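Local coordinates for protein bifunctional endomannanase/endoglucanase (Caldanaerobius polysaccharolyticus, PDB 3W0K) that probably hydrolyses internal linkages of beta-mannans and cellulose-type beta-glucans, working as a beta/alpha-barrel glycoside hydrolase of family 5, at residues V135-N140 with R196-M201; I171-L176 with I181-L186; E239-W244 with V254-F259. All blocks are in the same frame, centred on the assembly; numbering follows the deposited sequence.

Contact 1. Residues V135-N140 with R196-M201; sequences VNEPPN and RGYQPM
Arg-196 NH2 is gripped by three acceptors, one of them across this contact: Asn-136 OD1, 3.0 Å from Arg-196 NH2, lies at the edge of the guanidinium and in its plane. This hydrogen bond is weak because it is strongly bent; Asn-136 OD1 has a stronger partner in Arg-40, and salt bridges to Asp-174 and Glu-258 supply the other two holds on NH2. The shorter bond comes from the neighbouring nitrogen, for Arg-196 NE stands 2.7 Å from Glu-137 OE2 in a salt bridge with an N-H...O angle of 155°. It meets OE2 on the anti side, and the carboxylate and guanidinium planes are turned 47° apart. A bend at chi2 (-66°) turns the arginine chain toward the glutamate, whose CG packs 3.4 Å from Arg-196 NH2. Glu-137 OE1 is engaged separately: Asn-136 ND2 donates to it over 3.1 Å from above the carboxylate plane, and a bound Tris molecule, probably from the crystallisation liquor, bonds to the same oxygen through its amine. Without the carboxylate, as with an alanine here, Arg-196 NE would probably lose its charged mate and Asn-136 ND2 this acceptor. Tyr-198 CE2 brings its ring edge to 4.0 Å from Glu-137 OE2, while the phenol hydroxyl is bonded to Glu-258. An Asn-Glu-Pro sequence here is consistent with the active-site signature of family 5. The loop 135-140 follows barrel strand 130-133, and Arg-196 reaches it from the end of strand 192-197, with strand 170-174 lying between them.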
ATOM      1  N   VAL A 135       3.814   8.674   1.586  1.00  6.71           N
ATOM      2  CA  VAL A 135       2.431   9.079   1.397  1.00  7.85           C
ATOM      3  C   VAL A 135       1.758   8.133   0.417  1.00  8.36           C
ATOM      4  O   VAL A 135       2.282   7.849  -0.661  1.00  9.24           O
ATOM      5  CB  VAL A 135       2.322  10.575   0.956  1.00  7.77           C
ATOM      6  CG1 VAL A 135       3.154  10.845  -0.296  1.00 10.62           C
ATOM      7  CG2 VAL A 135       0.860  10.963   0.743  1.00  9.15           C
ATOM      8  N   ASN A 136       0.605   7.614   0.818  1.00  7.58           N
ATOM      9  CA  ASN A 136      -0.108   6.674  -0.024  1.00  7.41           C
ATOM     10  C   ASN A 136      -0.628   7.245  -1.332  1.00  8.87           C
ATOM     11  O   ASN A 136      -1.226   8.315  -1.364  1.00  8.70           O
ATOM     12  CB  ASN A 136      -1.286   6.053   0.732  1.00  6.59           C
ATOM     13  CG  ASN A 136      -2.071   5.078  -0.131  1.00  7.78           C
ATOM     14  OD1 ASN A 136      -1.642   3.950  -0.346  1.00  7.73           O
ATOM     15  ND2 ASN A 136      -3.205   5.528  -0.660  1.00  8.08           N
ATOM     16  N   GLU A 137      -0.369   6.506  -2.405  1.00  8.61           N
ATOM     17  CA  GLU A 137      -0.853   6.813  -3.746  1.00  9.06           C
ATOM     18  C   GLU A 137      -1.081   8.275  -4.155  1.00  8.03           C
ATOM     19  O   GLU A 137      -2.224   8.743  -4.192  1.00  9.13           O
ATOM     20  CB  GLU A 137      -2.145   6.010  -3.973  1.00  8.36           C
ATOM     21  CG  GLU A 137      -1.962   4.495  -3.797  1.00  9.25           C
ATOM     22  CD  GLU A 137      -3.266   3.716  -3.655  1.00 11.17           C
ATOM     23  OE1 GLU A 137      -4.302   4.299  -3.268  1.00 10.88           O
ATOM     24  OE2 GLU A 137      -3.248   2.490  -3.910  1.00 10.91           O
ATOM     25  N   PRO A 138       0.002   9.017  -4.457  1.00  8.80           N
ATOM     26  CA  PRO A 138      -0.117  10.421  -4.876  1.00  8.83           C
ATOM     27  C   PRO A 138      -1.025  10.484  -6.109  1.00  9.68           C
ATOM     28  O   PRO A 138      -1.164   9.497  -6.838  1.00 10.21           O
ATOM     29  CB  PRO A 138       1.326  10.799  -5.215  1.00  9.15           C
ATOM     30  CG  PRO A 138       2.120   9.960  -4.278  1.00 12.08           C
ATOM     31  CD  PRO A 138       1.417   8.622  -4.344  1.00  9.94           C
ATOM     32  N   PRO A 139      -1.647  11.646  -6.364  1.00  9.44           N
ATOM     33  CA  PRO A 139      -2.549  11.816  -7.505  1.00  9.76           C
ATOM     34  C   PRO A 139      -1.890  11.879  -8.874  1.00  8.92           C
ATOM     35  O   PRO A 139      -0.668  11.776  -9.009  1.00 10.51           O
ATOM     36  CB  PRO A 139      -3.261  13.123  -7.173  1.00 10.49           C
ATOM     37  CG  PRO A 139      -2.180  13.920  -6.523  1.00  8.97           C
ATOM     38  CD  PRO A 139      -1.511  12.907  -5.609  1.00 10.05           C
ATOM     39  N   ASN A 140      -2.725  12.021  -9.896  1.00  9.70           N
ATOM     40  CA  ASN A 140      -2.230  12.121 -11.257  1.00 11.21           C
ATOM     41  C   ASN A 140      -1.586  13.476 -11.481  1.00 12.04           C
ATOM     42  O   ASN A 140      -1.878  14.448 -10.780  1.00 12.22           O
ATOM     43  CB  ASN A 140      -3.373  11.953 -12.258  1.00 13.87           C
ATOM     44  CG  ASN A 140      -3.764  10.505 -12.456  1.00 19.50           C
ATOM     45  OD1 ASN A 140      -3.074   9.755 -13.151  1.00 25.87           O
ATOM     46  ND2 ASN A 140      -4.872  10.105 -11.854  1.00 22.47           N
ATOM     47  N   ARG A 196       1.592  -0.930  -7.752  1.00  8.42           N
ATOM     48  CA  ARG A 196       0.301  -1.513  -7.419  1.00  9.12           C
ATOM     49  C   ARG A 196      -0.116  -2.638  -8.352  1.00  9.89           C
ATOM     50  O   ARG A 196       0.326  -2.703  -9.500  1.00 10.18           O
ATOM     51  CB  ARG A 196      -0.771  -0.421  -7.456  1.00  8.83           C
ATOM     52  CG  ARG A 196      -0.658   0.625  -6.349  1.00  9.81           C
ATOM     53  CD  ARG A 196      -0.920  -0.016  -5.005  1.00  8.94           C
ATOM     54  NE  ARG A 196      -0.988   0.944  -3.900  1.00  8.11           N
ATOM     55  CZ  ARG A 196       0.049   1.326  -3.163  1.00  8.30           C
ATOM     56  NH1 ARG A 196       1.267   0.855  -3.408  1.00  8.78           N
ATOM     57  NH2 ARG A 196      -0.151   2.115  -2.111  1.00  8.57           N
ATOM     58  N   GLY A 197      -1.007  -3.487  -7.845  1.00  9.85           N
ATOM     59  CA  GLY A 197      -1.527  -4.601  -8.616  1.00 10.58           C
ATOM     60  C   GLY A 197      -3.045  -4.566  -8.623  1.00  9.98           C
ATOM     61  O   GLY A 197      -3.704  -5.469  -8.106  1.00 10.55           O
ATOM     62  N   TYR A 198      -3.604  -3.501  -9.186  1.00  9.86           N
ATOM     63  CA  TYR A 198      -5.051  -3.344  -9.263  1.00  9.66           C
ATOM     64  C   TYR A 198      -5.553  -3.242 -10.698  1.00  9.61           C
ATOM     65  O   TYR A 198      -6.744  -3.058 -10.921  1.00 12.04           O
ATOM     66  CB  TYR A 198      -5.496  -2.095  -8.500  1.00 10.02           C
ATOM     67  CG  TYR A 198      -5.355  -2.170  -6.996  1.00 10.23           C
ATOM     68  CD1 TYR A 198      -5.883  -3.244  -6.277  1.00  9.40           C
ATOM     69  CD2 TYR A 198      -4.757  -1.131  -6.285  1.00 11.04           C
ATOM     70  CE1 TYR A 198      -5.826  -3.274  -4.884  1.00 10.67           C
ATOM     71  CE2 TYR A 198      -4.695  -1.152  -4.893  1.00 10.07           C
ATOM     72  CZ  TYR A 198      -5.234  -2.224  -4.201  1.00  9.36           C
ATOM     73  OH  TYR A 198      -5.213  -2.235  -2.824  1.00 10.73           O
ATOM     74  N   GLN A 199      -4.645  -3.323 -11.665  1.00 11.21           N
ATOM     75  CA  GLN A 199      -5.033  -3.232 -13.066  1.00 11.19           C
ATOM     76  C   GLN A 199      -5.308  -4.605 -13.669  1.00 11.89           C
ATOM     77  O   GLN A 199      -4.559  -5.550 -13.437  1.00 12.52           O
ATOM     78  CB  GLN A 199      -3.957  -2.515 -13.882  1.00 11.85           C
ATOM     79  CG  GLN A 199      -3.721  -1.063 -13.468  1.00 12.11           C
ATOM     80  CD  GLN A 199      -4.971  -0.189 -13.557  1.00 13.75           C
ATOM     81  OE1 GLN A 199      -5.968  -0.552 -14.185  1.00 13.48           O
ATOM     82  NE2 GLN A 199      -4.914   0.974 -12.922  1.00 14.15           N
ATOM     83  N   PRO A 200      -6.386  -4.723 -14.460  1.00 13.52           N
ATOM     84  CA  PRO A 200      -7.330  -3.652 -14.799  1.00 13.58           C
ATOM     85  C   PRO A 200      -8.339  -3.355 -13.691  1.00 13.65           C
ATOM     86  O   PRO A 200      -8.920  -4.270 -13.107  1.00 12.93           O
ATOM     87  CB  PRO A 200      -8.021  -4.198 -16.047  1.00 14.15           C
ATOM     88  CG  PRO A 200      -8.065  -5.670 -15.773  1.00 14.34           C
ATOM     89  CD  PRO A 200      -6.680  -5.945 -15.237  1.00 13.64           C
ATOM     90  N   MET A 201      -8.552  -2.069 -13.418  1.00 14.14           N
ATOM     91  CA  MET A 201      -9.497  -1.649 -12.384  1.00 14.33           C
ATOM     92  C   MET A 201     -10.910  -2.163 -12.651  1.00 15.27           C
ATOM     93  O   MET A 201     -11.680  -2.384 -11.719  1.00 15.09           O
ATOM     94  CB  MET A 201      -9.515  -0.124 -12.264  1.00 15.27           C
ATOM     95  CG  MET A 201      -8.255   0.487 -11.674  1.00 16.23           C
ATOM     96  SD  MET A 201      -8.081   0.162  -9.907  1.00 17.80           S
ATOM     97  CE  MET A 201      -9.103   1.461  -9.224  1.00 17.67           C
TER

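Contact 2. Residues I171-L176 with I181-L186; sequences IVIDGL and IAMPEL
Leu-176 and Ile-181 form a single antiparallel bridge, a hydrogen-bonded pair that closes the short helical turn between them. The two backbones exchange N-H and oxygen: Leu-176 N donates to Ile-181 O over 3.0 Å, and Ile-181 N returns a bond of 2.8 Å to Leu-176 O. Beside this bridge the two beta carbons, Leu-176 CB and Ile-181 CB, pack at 3.9 Å.

Met-183 then fills the angle between strand end and loop. Its CG rests 4.0 Å from Leu-176 CG, and the bend at chi3 (-68°) brings the terminal methyl up to the strand-end backbone, with Met-183 CE 3.4 Å from Asp-174 O. The same methyl touches Gly-175 CA, and it is 3.8 Å from Ile-173 CD1. That CD1 also meets Leu-186 CD1 at 3.8 Å, so one delta methyl is shared by two loop side chains.

The next shell fixes these pieces. Within the loop, Leu-186 N bonds to Met-183 O, which ties the two apolar residues into one turn. Glu-185, lying against Leu-176, is anchored by a salt bridge to Arg-148 on helix 148-165, and His-151 of that helix touches both Leu-176 and Met-183. Asp-174 points its beta carbon away from the loop and meets it through the carbonyl oxygen. In the fold, residues 181-186 turn back on the C-terminal end of barrel strand 170-174 before the chain enters the neighbouring strand 192-197.

Chemically the contact divides in two: paired backbone amides and carbonyls settle the polar groups at the bridge, whereas the mostly buried side chains meet through aliphatic packing, the methionine end also lying against Asp-174 O, with no charge pair joining the two segments.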
ATOM      1  N   ILE A 171      13.229   3.962   3.327  1.00  9.77           N
ATOM      2  CA  ILE A 171      12.101   4.771   2.897  1.00 10.17           C
ATOM      3  C   ILE A 171      11.484   4.206   1.626  1.00 10.29           C
ATOM      4  O   ILE A 171      12.187   3.697   0.753  1.00 10.57           O
ATOM      5  CB  ILE A 171      12.548   6.240   2.680  1.00 10.29           C
ATOM      6  CG1 ILE A 171      12.989   6.842   4.018  1.00 10.06           C
ATOM      7  CG2 ILE A 171      11.419   7.070   2.079  1.00 11.25           C
ATOM      8  CD1 ILE A 171      13.749   8.148   3.893  1.00 12.73           C
ATOM      9  N   VAL A 172      10.158   4.269   1.564  1.00  9.70           N
ATOM     10  CA  VAL A 172       9.388   3.778   0.430  1.00  9.58           C
ATOM     11  C   VAL A 172       8.528   4.922  -0.093  1.00  9.08           C
ATOM     12  O   VAL A 172       8.007   5.722   0.688  1.00  9.24           O
ATOM     13  CB  VAL A 172       8.437   2.626   0.863  1.00  9.05           C
ATOM     14  CG1 VAL A 172       7.684   2.070  -0.340  1.00  9.31           C
ATOM     15  CG2 VAL A 172       9.217   1.527   1.571  1.00 10.44           C
ATOM     16  N   ILE A 173       8.427   5.028  -1.415  1.00  9.50           N
ATOM     17  CA  ILE A 173       7.599   6.054  -2.045  1.00  8.68           C
ATOM     18  C   ILE A 173       6.650   5.385  -3.029  1.00  9.03           C
ATOM     19  O   ILE A 173       7.027   4.423  -3.704  1.00  9.99           O
ATOM     20  CB  ILE A 173       8.436   7.152  -2.757  1.00  8.81           C
ATOM     21  CG1 ILE A 173       9.325   6.558  -3.851  1.00 10.26           C
ATOM     22  CG2 ILE A 173       9.273   7.916  -1.740  1.00  9.94           C
ATOM     23  CD1 ILE A 173      10.011   7.630  -4.704  1.00 12.59           C
ATOM     24  N   ASP A 174       5.406   5.856  -3.061  1.00  8.25           N
ATOM     25  CA  ASP A 174       4.377   5.304  -3.943  1.00  9.23           C
ATOM     26  C   ASP A 174       4.355   5.969  -5.311  1.00  9.02           C
ATOM     27  O   ASP A 174       4.615   7.166  -5.437  1.00  8.99           O
ATOM     28  CB  ASP A 174       2.986   5.451  -3.311  1.00  8.89           C
ATOM     29  CG  ASP A 174       2.753   4.502  -2.145  1.00  9.68           C
ATOM     30  OD1 ASP A 174       3.718   3.890  -1.635  1.00  9.54           O
ATOM     31  OD2 ASP A 174       1.581   4.370  -1.737  1.00  9.69           O
ATOM     32  N   GLY A 175       4.000   5.188  -6.327  1.00  9.53           N
ATOM     33  CA  GLY A 175       3.930   5.714  -7.677  1.00  9.37           C
ATOM     34  C   GLY A 175       2.878   6.794  -7.854  1.00  9.50           C
ATOM     35  O   GLY A 175       1.915   6.886  -7.084  1.00  8.99           O
ATOM     36  N   LEU A 176       3.074   7.641  -8.859  1.00  9.67           N
ATOM     37  CA  LEU A 176       2.126   8.711  -9.142  1.00  9.67           C
ATOM     38  C   LEU A 176       0.850   8.150  -9.762  1.00 10.07           C
ATOM     39  O   LEU A 176       0.776   6.963 -10.087  1.00 10.05           O
ATOM     40  CB  LEU A 176       2.756   9.737 -10.089  1.00 10.45           C
ATOM     41  CG  LEU A 176       3.970  10.473  -9.527  1.00 11.12           C
ATOM     42  CD1 LEU A 176       4.551  11.395 -10.594  1.00 12.34           C
ATOM     43  CD2 LEU A 176       3.561  11.264  -8.293  1.00 13.64           C
ATOM     44  N   ILE A 181       1.951   5.086 -11.819  1.00 11.33           N
ATOM     45  CA  ILE A 181       3.033   5.663 -12.612  1.00 11.23           C
ATOM     46  C   ILE A 181       4.439   5.656 -12.025  1.00 10.74           C
ATOM     47  O   ILE A 181       4.673   6.191 -10.942  1.00  9.65           O
ATOM     48  CB  ILE A 181       2.642   7.110 -13.014  1.00 11.94           C
ATOM     49  CG1 ILE A 181       1.262   7.115 -13.684  1.00 14.26           C
ATOM     50  CG2 ILE A 181       3.691   7.729 -13.927  1.00 12.06           C
ATOM     51  CD1 ILE A 181       1.167   6.262 -14.935  1.00 17.81           C
ATOM     52  N   ALA A 182       5.380   5.093 -12.787  1.00 11.31           N
ATOM     53  CA  ALA A 182       6.784   5.007 -12.385  1.00 11.37           C
ATOM     54  C   ALA A 182       7.425   6.392 -12.314  1.00 11.07           C
ATOM     55  O   ALA A 182       7.031   7.309 -13.042  1.00 11.71           O
ATOM     56  CB  ALA A 182       7.557   4.114 -13.349  1.00 10.99           C
ATOM     57  N   MET A 183       8.444   6.521 -11.471  1.00 10.93           N
ATOM     58  CA  MET A 183       9.111   7.803 -11.265  1.00 11.33           C
ATOM     59  C   MET A 183      10.619   7.759 -11.492  1.00 12.17           C
ATOM     60  O   MET A 183      11.400   7.785 -10.542  1.00 12.49           O
ATOM     61  CB  MET A 183       8.811   8.290  -9.841  1.00 11.16           C
ATOM     62  CG  MET A 183       7.320   8.358  -9.533  1.00 12.49           C
ATOM     63  SD  MET A 183       6.948   8.341  -7.767  1.00 12.70           S
ATOM     64  CE  MET A 183       7.454   6.658  -7.326  1.00 13.74           C
ATOM     65  N   PRO A 184      11.052   7.737 -12.762  1.00 14.22           N
ATOM     66  CA  PRO A 184      12.490   7.696 -13.048  1.00 14.94           C
ATOM     67  C   PRO A 184      13.249   8.902 -12.494  1.00 15.16           C
ATOM     68  O   PRO A 184      14.442   8.810 -12.199  1.00 15.33           O
ATOM     69  CB  PRO A 184      12.536   7.628 -14.579  1.00 16.09           C
ATOM     70  CG  PRO A 184      11.260   8.279 -15.003  1.00 16.46           C
ATOM     71  CD  PRO A 184      10.262   7.749 -14.006  1.00 13.89           C
ATOM     72  N   GLU A 185      12.533  10.007 -12.292  1.00 13.99           N
ATOM     73  CA  GLU A 185      13.126  11.230 -11.759  1.00 14.96           C
ATOM     74  C   GLU A 185      13.580  11.080 -10.306  1.00 15.04           C
ATOM     75  O   GLU A 185      14.359  11.891  -9.810  1.00 16.84           O
ATOM     76  CB  GLU A 185      12.158  12.418 -11.900  1.00 14.52           C
ATOM     77  CG  GLU A 185      10.840  12.299 -11.117  1.00 14.43           C
ATOM     78  CD  GLU A 185       9.746  11.525 -11.853  1.00 15.26           C
ATOM     79  OE1 GLU A 185      10.026  10.845 -12.862  1.00 14.41           O
ATOM     80  OE2 GLU A 185       8.582  11.600 -11.416  1.00 14.81           O
ATOM     81  N   LEU A 186      13.103  10.034  -9.633  1.00 14.22           N
ATOM     82  CA  LEU A 186      13.478   9.787  -8.241  1.00 13.37           C
ATOM     83  C   LEU A 186      14.258   8.479  -8.076  1.00 14.44           C
ATOM     84  O   LEU A 186      14.456   7.997  -6.960  1.00 14.36           O
ATOM     85  CB  LEU A 186      12.230   9.778  -7.349  1.00 13.86           C
ATOM     86  CG  LEU A 186      11.541  11.129  -7.134  1.00 14.34           C
ATOM     87  CD1 LEU A 186      10.164  10.926  -6.526  1.00 13.96           C
ATOM     88  CD2 LEU A 186      12.405  12.022  -6.246  1.00 14.59           C
TER

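Contact 3. Residues E239-W244 with V254-F259; sequences EYYKPW and VHIGEF
Trp-244 and Val-254 make the closer half of this contact, with both valine methyls engaged. Val-254 CG1 lies 4.0 Å from Trp-244 CE3, the two side chains crossing at about a right angle, and Val-254 CG2 approaches the helix backbone at 3.9 Å from Trp-244 O. Placing CG1 anti to the backbone N (chi1 175°) sends CG1 to the indole and CG2 to the helix backbone. The second touch is marginally longer: Tyr-241 CE1 and Ile-256 CD1 stand 4.2 Å apart. Both pairs are apolar, and the polar ends are served by other parts of the chain, Trp-244 NE1 by Asn-180 O and the Tyr-241 hydroxyl by Arg-196 O and Tyr-281. By contrast, on the helix flank that does not meet the strand, Glu-239, Lys-242 and Pro-243 are exposed to solvent; Lys-242 forms a salt bridge with Asp-246. The helix is kinked where the nitrogens of Pro-243 and Trp-244 miss the regular bond to the turn before, the proline having no N-H to give. Helix 234-249 thus packs on strand 254-259 as part of the beta-alpha-beta crossover from strand 192-197, with helix 267-284 adjoining through Tyr-281 and Phe-284.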
ATOM      1  N   GLU A 239       3.105  -4.578 -20.376  1.00 15.87           N
ATOM      2  CA  GLU A 239       3.220  -3.222 -20.910  1.00 16.54           C
ATOM      3  C   GLU A 239       3.041  -2.221 -19.772  1.00 15.23           C
ATOM      4  O   GLU A 239       3.792  -1.253 -19.659  1.00 15.56           O
ATOM      5  CB  GLU A 239       2.163  -2.968 -21.983  1.00 19.43           C
ATOM      6  CG  GLU A 239       2.381  -3.739 -23.277  1.00 26.50           C
ATOM      7  CD  GLU A 239       1.335  -3.417 -24.329  1.00 29.69           C
ATOM      8  OE1 GLU A 239       1.033  -2.218 -24.526  1.00 33.62           O
ATOM      9  OE2 GLU A 239       0.817  -4.364 -24.963  1.00 34.34           O
ATOM     10  N   TYR A 240       2.063  -2.497 -18.916  1.00 14.53           N
ATOM     11  CA  TYR A 240       1.751  -1.653 -17.766  1.00 14.30           C
ATOM     12  C   TYR A 240       2.922  -1.579 -16.786  1.00 14.53           C
ATOM     13  O   TYR A 240       3.195  -0.524 -16.210  1.00 14.41           O
ATOM     14  CB  TYR A 240       0.498  -2.191 -17.066  1.00 14.58           C
ATOM     15  CG  TYR A 240       0.227  -1.595 -15.706  1.00 13.58           C
ATOM     16  CD1 TYR A 240      -0.206  -0.277 -15.570  1.00 13.20           C
ATOM     17  CD2 TYR A 240       0.413  -2.350 -14.553  1.00 14.81           C
ATOM     18  CE1 TYR A 240      -0.445   0.274 -14.313  1.00 11.87           C
ATOM     19  CE2 TYR A 240       0.179  -1.810 -13.295  1.00 14.20           C
ATOM     20  CZ  TYR A 240      -0.248  -0.503 -13.180  1.00 14.20           C
ATOM     21  OH  TYR A 240      -0.470   0.015 -11.927  1.00 11.17           O
ATOM     22  N   TYR A 241       3.615  -2.698 -16.605  1.00 13.43           N
ATOM     23  CA  TYR A 241       4.745  -2.750 -15.686  1.00 13.42           C
ATOM     24  C   TYR A 241       6.101  -2.414 -16.300  1.00 14.22           C
ATOM     25  O   TYR A 241       7.081  -2.256 -15.573  1.00 15.48           O
ATOM     26  CB  TYR A 241       4.811  -4.118 -14.998  1.00 12.22           C
ATOM     27  CG  TYR A 241       3.756  -4.318 -13.932  1.00 11.71           C
ATOM     28  CD1 TYR A 241       3.630  -3.418 -12.873  1.00 11.81           C
ATOM     29  CD2 TYR A 241       2.883  -5.402 -13.980  1.00 11.51           C
ATOM     30  CE1 TYR A 241       2.657  -3.594 -11.890  1.00 10.68           C
ATOM     31  CE2 TYR A 241       1.907  -5.587 -13.005  1.00 11.97           C
ATOM     32  CZ  TYR A 241       1.799  -4.676 -11.963  1.00 10.63           C
ATOM     33  OH  TYR A 241       0.812  -4.838 -11.020  1.00 10.79           O
ATOM     34  N   LYS A 242       6.153  -2.257 -17.623  1.00 15.30           N
ATOM     35  CA  LYS A 242       7.416  -1.956 -18.299  1.00 15.91           C
ATOM     36  C   LYS A 242       8.199  -0.777 -17.710  1.00 15.62           C
ATOM     37  O   LYS A 242       9.400  -0.895 -17.478  1.00 16.21           O
ATOM     38  CB  LYS A 242       7.217  -1.774 -19.808  1.00 17.76           C
ATOM     39  CG  LYS A 242       8.529  -1.657 -20.572  1.00 22.14           C
ATOM     40  CD  LYS A 242       8.311  -1.540 -22.071  1.00 24.43           C
ATOM     41  CE  LYS A 242       9.639  -1.567 -22.819  1.00 26.04           C
ATOM     42  NZ  LYS A 242      10.570  -0.487 -22.377  1.00 28.04           N
ATOM     43  N   PRO A 243       7.535   0.369 -17.454  1.00 16.38           N
ATOM     44  CA  PRO A 243       8.261   1.512 -16.886  1.00 15.85           C
ATOM     45  C   PRO A 243       8.869   1.183 -15.520  1.00 15.77           C
ATOM     46  O   PRO A 243       9.918   1.714 -15.147  1.00 16.91           O
ATOM     47  CB  PRO A 243       7.175   2.581 -16.774  1.00 16.21           C
ATOM     48  CG  PRO A 243       6.260   2.251 -17.915  1.00 17.19           C
ATOM     49  CD  PRO A 243       6.151   0.751 -17.787  1.00 15.80           C
ATOM     50  N   TRP A 244       8.197   0.308 -14.776  1.00 15.16           N
ATOM     51  CA  TRP A 244       8.673  -0.112 -13.463  1.00 14.61           C
ATOM     52  C   TRP A 244       9.845  -1.079 -13.614  1.00 15.12           C
ATOM     53  O   TRP A 244      10.801  -1.033 -12.844  1.00 15.31           O
ATOM     54  CB  TRP A 244       7.535  -0.746 -12.663  1.00 13.71           C
ATOM     55  CG  TRP A 244       6.478   0.244 -12.279  1.00 11.68           C
ATOM     56  CD1 TRP A 244       5.420   0.656 -13.036  1.00 12.93           C
ATOM     57  CD2 TRP A 244       6.391   0.962 -11.043  1.00 12.11           C
ATOM     58  NE1 TRP A 244       4.678   1.591 -12.348  1.00 12.08           N
ATOM     59  CE2 TRP A 244       5.253   1.795 -11.122  1.00 11.35           C
ATOM     60  CE3 TRP A 244       7.166   0.980  -9.875  1.00 11.86           C
ATOM     61  CZ2 TRP A 244       4.867   2.640 -10.073  1.00 11.38           C
ATOM     62  CZ3 TRP A 244       6.784   1.821  -8.832  1.00 12.57           C
ATOM     63  CH2 TRP A 244       5.642   2.640  -8.941  1.00 10.65           C
ATOM     64  N   VAL A 254      12.042  -2.271  -6.407  1.00 15.44           N
ATOM     65  CA  VAL A 254      10.600  -2.144  -6.603  1.00 13.66           C
ATOM     66  C   VAL A 254       9.840  -3.160  -5.756  1.00 13.87           C
ATOM     67  O   VAL A 254      10.317  -4.270  -5.524  1.00 15.76           O
ATOM     68  CB  VAL A 254      10.229  -2.339  -8.102  1.00 14.39           C
ATOM     69  CG1 VAL A 254       8.712  -2.341  -8.298  1.00 15.67           C
ATOM     70  CG2 VAL A 254      10.866  -1.240  -8.948  1.00 14.14           C
ATOM     71  N   HIS A 255       8.660  -2.766  -5.286  1.00 10.55           N
ATOM     72  CA  HIS A 255       7.814  -3.637  -4.475  1.00 10.52           C
ATOM     73  C   HIS A 255       6.353  -3.290  -4.750  1.00  9.96           C
ATOM     74  O   HIS A 255       6.048  -2.161  -5.133  1.00 11.73           O
ATOM     75  CB  HIS A 255       8.116  -3.441  -2.986  1.00  9.54           C
ATOM     76  CG  HIS A 255       7.396  -4.403  -2.092  1.00  9.28           C
ATOM     77  ND1 HIS A 255       6.187  -4.107  -1.499  1.00 10.33           N
ATOM     78  CD2 HIS A 255       7.709  -5.661  -1.702  1.00 10.75           C
ATOM     79  CE1 HIS A 255       5.786  -5.143  -0.782  1.00 10.46           C
ATOM     80  NE2 HIS A 255       6.691  -6.100  -0.889  1.00  9.82           N
ATOM     81  N   ILE A 256       5.462  -4.266  -4.596  1.00  9.05           N
ATOM     82  CA  ILE A 256       4.033  -4.037  -4.807  1.00  8.64           C
ATOM     83  C   ILE A 256       3.386  -3.860  -3.429  1.00 10.46           C
ATOM     84  O   ILE A 256       3.073  -4.837  -2.744  1.00  9.87           O
ATOM     85  CB  ILE A 256       3.377  -5.211  -5.581  1.00 10.13           C
ATOM     86  CG1 ILE A 256       4.028  -5.362  -6.962  1.00 11.03           C
ATOM     87  CG2 ILE A 256       1.873  -4.985  -5.725  1.00 11.40           C
ATOM     88  CD1 ILE A 256       3.843  -4.162  -7.885  1.00 12.88           C
ATOM     89  N   GLY A 257       3.222  -2.598  -3.032  1.00  9.17           N
ATOM     90  CA  GLY A 257       2.657  -2.260  -1.732  1.00  9.62           C
ATOM     91  C   GLY A 257       1.228  -2.689  -1.485  1.00  9.72           C
ATOM     92  O   GLY A 257       0.834  -2.905  -0.334  1.00  8.02           O
ATOM     93  N   GLU A 258       0.433  -2.727  -2.550  1.00  8.71           N
ATOM     94  CA  GLU A 258      -0.959  -3.155  -2.479  1.00  8.21           C
ATOM     95  C   GLU A 258      -1.346  -3.807  -3.790  1.00  8.45           C
ATOM     96  O   GLU A 258      -0.900  -3.387  -4.859  1.00  8.78           O
ATOM     97  CB  GLU A 258      -1.929  -1.984  -2.331  1.00  9.06           C
ATOM     98  CG  GLU A 258      -1.799  -1.083  -1.124  1.00  7.95           C
ATOM     99  CD  GLU A 258      -2.830   0.036  -1.155  1.00  8.58           C
ATOM    100  OE1 GLU A 258      -3.866  -0.101  -1.848  1.00  9.38           O
ATOM    101  OE2 GLU A 258      -2.614   1.062  -0.477  1.00  9.54           O
ATOM    102  N   PHE A 259      -2.190  -4.825  -3.688  1.00  9.16           N
ATOM    103  CA  PHE A 259      -2.746  -5.502  -4.851  1.00  8.54           C
ATOM    104  C   PHE A 259      -3.911  -6.352  -4.383  1.00 10.37           C
ATOM    105  O   PHE A 259      -4.087  -6.578  -3.182  1.00  9.73           O
ATOM    106  CB  PHE A 259      -1.701  -6.331  -5.629  1.00 10.76           C
ATOM    107  CG  PHE A 259      -1.443  -7.704  -5.070  1.00  9.34           C
ATOM    108  CD1 PHE A 259      -1.849  -8.837  -5.772  1.00 11.02           C
ATOM    109  CD2 PHE A 259      -0.750  -7.869  -3.876  1.00 10.49           C
ATOM    110  CE1 PHE A 259      -1.565 -10.117  -5.294  1.00 11.12           C
ATOM    111  CE2 PHE A 259      -0.460  -9.144  -3.387  1.00 10.69           C
ATOM    112  CZ  PHE A 259      -0.868 -10.270  -4.098  1.00 11.45           C
TER

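All three contacts belong to the eight-stranded beta/alpha barrel, their centres about 10 to 11 Å apart. Strands 170-174, 192-197 and 254-259 are successive neighbours in the sheet. Along the chain, contact 2 is nested inside the loop closed by contact 1, and contact 3 follows both. They also touch directly: Glu-137 N of contact 1 lies 3.0 Å from Asp-174 OD2 of contact 2, a probable hydrogen bond, and Gly-197 O packs 3.3 Å from Phe-259 CB of contact 3. Trp-244 packs against Gly-175 and Ala-182. Contact 1 lies at the Tris site, where Glu-137 and Glu-258 both bond to the ligand; contact 2 ties a strand end to the loop that follows it, and contact 3 packs helix 234-249 on strand 254-259.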